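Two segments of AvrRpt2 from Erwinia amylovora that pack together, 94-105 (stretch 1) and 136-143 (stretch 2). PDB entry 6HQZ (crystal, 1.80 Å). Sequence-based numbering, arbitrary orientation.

Stretch 1 94-105: MFGWQTPAGSWH
Stretch 2 (136-143) SFNQRLAW

The end of a helix meets a β-hairpin here through a single backbone bridge flanked by an arginine on one hand and an edge-to-face phenylalanine pair on the other, a worked example of how a chain leaving a helix can satisfy the open edge of a strand. Stretch 1 runs as strand 94-98, turns through a type I turn from Thr99 to Gly102, and returns as a strand at Trp104 and His105; Trp97 N to His105 O (2.9 Å) and His105 N to Trp97 O (3.0 Å) pair the two arms. Gly102, at phi/psi 113/-17, adopts angles that call for glycine. Helix 136-140 lies almost perpendicular to the first strand, at 84° with axes 7.8 Å apart at closest approach.

Leu141 is the first residue to leave helical angles (-60/147), and this extension lets it bridge Trp97, CA to CA 4.4 Å. Two hydrogen bonds frame the bridge: Gln98 N to Arg140 O and Ala142 N to Gly96 O, both 3.0 Å. Arg140 O also receives a CA-H contact from Trp97 CA at 3.2 Å.

Arg140 contributes the largest buried area. Its chain, m, t, t with chi4 at -73°, carries NH1 to Gln98 O (2.9 Å), a hydrogen bond at the guanidinium edge in which the positively charged group donates an N-H to a backbone carbonyl, while Pro100 N lies over one guanidinium face, 3.2 Å from NH1, with no hydrogen to share. Gln98, t, t, reaches back to its own turn, NE2 to Gly102 O at 3.1 Å.

Apolar contacts complete the packing. Phe137 (t) presents its edge to the face of Phe95 (p), centroids 5.1 Å apart and planes at 76°, so that its slightly positive ring hydrogens meet the electron-rich face of Phe95. Leu141 CD1 (t, p) approaches Phe95 CB at 3.9 Å, although its CA-to-CB bond points away. Trp104 (m) brings CZ3 within 3.6 Å of Ala142 CB.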

# COMPACT_ATOMS: atom_id res chain seq x y z
N MET A 94 -13.52 0.62 -7.04
CA MET A 94 -14.93 0.24 -7.15
C MET A 94 -15.06 -1.20 -7.62
O MET A 94 -14.46 -1.59 -8.64
CB MET A 94 -15.74 1.16 -8.03
CG MET A 94 -15.34 1.38 -9.42
SD MET A 94 -16.41 2.65 -10.18
CE MET A 94 -16.54 1.95 -11.81
N PHE A 95 -15.86 -1.94 -6.86
CA PHE A 95 -16.04 -3.38 -7.05
C PHE A 95 -17.50 -3.77 -7.21
O PHE A 95 -18.43 -3.25 -6.55
CB PHE A 95 -15.37 -4.20 -5.93
CG PHE A 95 -16.00 -4.09 -4.59
CD1 PHE A 95 -15.65 -3.04 -3.77
CD2 PHE A 95 -16.85 -5.04 -4.10
CE1 PHE A 95 -16.16 -2.92 -2.50
CE2 PHE A 95 -17.34 -4.96 -2.80
CZ PHE A 95 -17.02 -3.89 -2.02
N GLY A 96 -17.66 -4.76 -8.08
CA GLY A 96 -18.93 -5.42 -8.35
C GLY A 96 -19.03 -6.64 -7.51
O GLY A 96 -18.09 -7.41 -7.46
N TRP A 97 -20.20 -6.86 -6.88
CA TRP A 97 -20.39 -8.03 -6.02
C TRP A 97 -21.81 -8.45 -5.94
O TRP A 97 -22.72 -7.68 -6.21
CB TRP A 97 -19.85 -7.78 -4.62
CG TRP A 97 -20.53 -6.71 -3.84
CD1 TRP A 97 -20.44 -5.35 -4.02
CD2 TRP A 97 -21.36 -6.90 -2.67
NE1 TRP A 97 -21.16 -4.71 -3.05
CE2 TRP A 97 -21.68 -5.63 -2.18
CE3 TRP A 97 -21.78 -8.02 -1.96
CZ2 TRP A 97 -22.46 -5.45 -1.08
CZ3 TRP A 97 -22.53 -7.84 -0.80
CH2 TRP A 97 -22.89 -6.56 -0.39
N GLN A 98 -22.03 -9.71 -5.60
CA GLN A 98 -23.34 -10.26 -5.61
C GLN A 98 -23.85 -10.46 -4.18
O GLN A 98 -23.19 -11.11 -3.36
CB GLN A 98 -23.39 -11.57 -6.42
CG GLN A 98 -24.79 -12.10 -6.65
CD GLN A 98 -24.84 -13.39 -7.46
OE1 GLN A 98 -23.91 -14.17 -7.44
NE2 GLN A 98 -25.93 -13.58 -8.19
N THR A 99 -25.07 -10.00 -3.92
CA THR A 99 -25.56 -10.09 -2.58
C THR A 99 -26.19 -11.44 -2.32
O THR A 99 -26.57 -12.17 -3.26
CB THR A 99 -26.57 -8.96 -2.25
OG1 THR A 99 -27.69 -9.03 -3.14
CG2 THR A 99 -25.93 -7.62 -2.34
N PRO A 100 -26.35 -11.76 -1.04
CA PRO A 100 -27.07 -12.94 -0.74
C PRO A 100 -28.42 -13.03 -1.42
O PRO A 100 -28.77 -14.06 -1.93
CB PRO A 100 -27.30 -12.82 0.79
CG PRO A 100 -26.05 -12.17 1.26
CD PRO A 100 -25.73 -11.19 0.18
N ALA A 101 -29.16 -11.94 -1.41
CA ALA A 101 -30.45 -11.84 -2.05
C ALA A 101 -30.43 -12.04 -3.59
O ALA A 101 -31.48 -12.26 -4.15
CB ALA A 101 -31.13 -10.52 -1.65
N GLY A 102 -29.26 -12.00 -4.25
CA GLY A 102 -29.08 -12.43 -5.66
C GLY A 102 -28.74 -11.31 -6.66
O GLY A 102 -28.19 -11.54 -7.74
N SER A 103 -28.98 -10.09 -6.25
CA SER A 103 -28.67 -8.94 -7.09
C SER A 103 -27.21 -8.49 -7.02
O SER A 103 -26.48 -8.76 -6.06
CB SER A 103 -29.60 -7.80 -6.73
OG SER A 103 -29.37 -7.51 -5.41
N TRP A 104 -26.79 -7.84 -8.08
CA TRP A 104 -25.46 -7.35 -8.21
C TRP A 104 -25.46 -5.86 -7.80
O TRP A 104 -26.43 -5.13 -8.03
CB TRP A 104 -24.92 -7.51 -9.63
CG TRP A 104 -24.64 -8.94 -9.96
CD1 TRP A 104 -25.57 -9.85 -10.40
CD2 TRP A 104 -23.46 -9.66 -9.73
NE1 TRP A 104 -24.99 -11.09 -10.53
CE2 TRP A 104 -23.69 -10.99 -10.13
CE3 TRP A 104 -22.19 -9.31 -9.24
CZ2 TRP A 104 -22.70 -11.97 -10.06
CZ3 TRP A 104 -21.25 -10.27 -9.14
CH2 TRP A 104 -21.50 -11.60 -9.58
N HIS A 105 -24.36 -5.45 -7.23
CA HIS A 105 -24.16 -4.08 -6.71
C HIS A 105 -22.74 -3.60 -6.94
O HIS A 105 -21.81 -4.40 -7.07
CB HIS A 105 -24.50 -4.06 -5.19
CG HIS A 105 -25.91 -4.39 -4.92
ND1 HIS A 105 -26.88 -3.43 -4.81
CD2 HIS A 105 -26.56 -5.58 -4.90
CE1 HIS A 105 -28.05 -4.01 -4.62
NE2 HIS A 105 -27.89 -5.31 -4.69
N SER A 136 -16.43 -12.79 2.93
CA SER A 136 -17.61 -12.39 2.09
C SER A 136 -17.23 -11.69 0.80
O SER A 136 -17.76 -11.99 -0.24
CB SER A 136 -18.56 -11.51 2.89
OG SER A 136 -19.17 -12.28 3.88
N PHE A 137 -16.29 -10.77 0.87
CA PHE A 137 -15.80 -10.11 -0.29
C PHE A 137 -15.24 -11.09 -1.32
O PHE A 137 -15.58 -11.04 -2.51
CB PHE A 137 -14.78 -9.07 0.12
CG PHE A 137 -14.11 -8.45 -1.05
CD1 PHE A 137 -14.69 -7.40 -1.70
CD2 PHE A 137 -12.84 -8.91 -1.44
CE1 PHE A 137 -14.02 -6.81 -2.77
CE2 PHE A 137 -12.21 -8.38 -2.52
CZ PHE A 137 -12.77 -7.30 -3.14
N ASN A 138 -14.39 -12.00 -0.85
CA ASN A 138 -13.89 -13.00 -1.74
C ASN A 138 -14.96 -13.95 -2.33
O ASN A 138 -14.88 -14.40 -3.49
CB ASN A 138 -12.79 -13.84 -1.05
CG ASN A 138 -11.49 -13.08 -0.91
OD1 ASN A 138 -11.03 -12.44 -1.87
ND2 ASN A 138 -10.84 -13.22 0.27
N GLN A 139 -15.93 -14.27 -1.53
CA GLN A 139 -17.01 -15.15 -2.02
C GLN A 139 -17.88 -14.47 -3.06
O GLN A 139 -18.33 -15.13 -3.99
CB GLN A 139 -17.93 -15.53 -0.89
CG GLN A 139 -19.10 -16.41 -1.34
CD GLN A 139 -20.06 -16.63 -0.18
OE1 GLN A 139 -19.67 -16.46 0.99
NE2 GLN A 139 -21.31 -17.00 -0.48
N ARG A 140 -18.05 -13.17 -2.92
CA ARG A 140 -19.11 -12.45 -3.67
C ARG A 140 -18.62 -11.52 -4.73
O ARG A 140 -19.41 -11.07 -5.52
CB ARG A 140 -19.98 -11.69 -2.68
CG ARG A 140 -20.61 -12.62 -1.66
CD ARG A 140 -21.51 -11.90 -0.70
NE ARG A 140 -22.25 -12.91 0.06
CZ ARG A 140 -23.24 -13.63 -0.46
NH1 ARG A 140 -23.67 -13.41 -1.73
NH2 ARG A 140 -23.81 -14.58 0.26
N LEU A 141 -17.31 -11.30 -4.81
CA LEU A 141 -16.75 -10.47 -5.86
C LEU A 141 -17.05 -11.03 -7.23
O LEU A 141 -17.19 -12.28 -7.40
CB LEU A 141 -15.21 -10.38 -5.70
CG LEU A 141 -14.48 -9.47 -6.66
CD1 LEU A 141 -14.81 -7.98 -6.52
CD2 LEU A 141 -12.97 -9.66 -6.45
N ALA A 142 -17.21 -10.14 -8.19
CA ALA A 142 -17.47 -10.54 -9.58
C ALA A 142 -16.27 -11.18 -10.32
O ALA A 142 -15.92 -10.74 -11.36
CB ALA A 142 -17.97 -9.34 -10.36
N TRP A 143 -15.81 -12.31 -9.83
CA TRP A 143 -14.63 -13.01 -10.36
C TRP A 143 -14.73 -13.36 -11.82
O TRP A 143 -13.73 -13.47 -12.48
CB TRP A 143 -14.39 -14.28 -9.57
CG TRP A 143 -14.01 -14.03 -8.20
CD1 TRP A 143 -14.77 -14.17 -7.12
CD2 TRP A 143 -12.74 -13.56 -7.76
NE1 TRP A 143 -14.06 -13.85 -6.00
CE2 TRP A 143 -12.81 -13.45 -6.36
CE3 TRP A 143 -11.55 -13.25 -8.41
CZ2 TRP A 143 -11.72 -13.02 -5.58
CZ3 TRP A 143 -10.43 -12.87 -7.62
CH2 TRP A 143 -10.55 -12.73 -6.23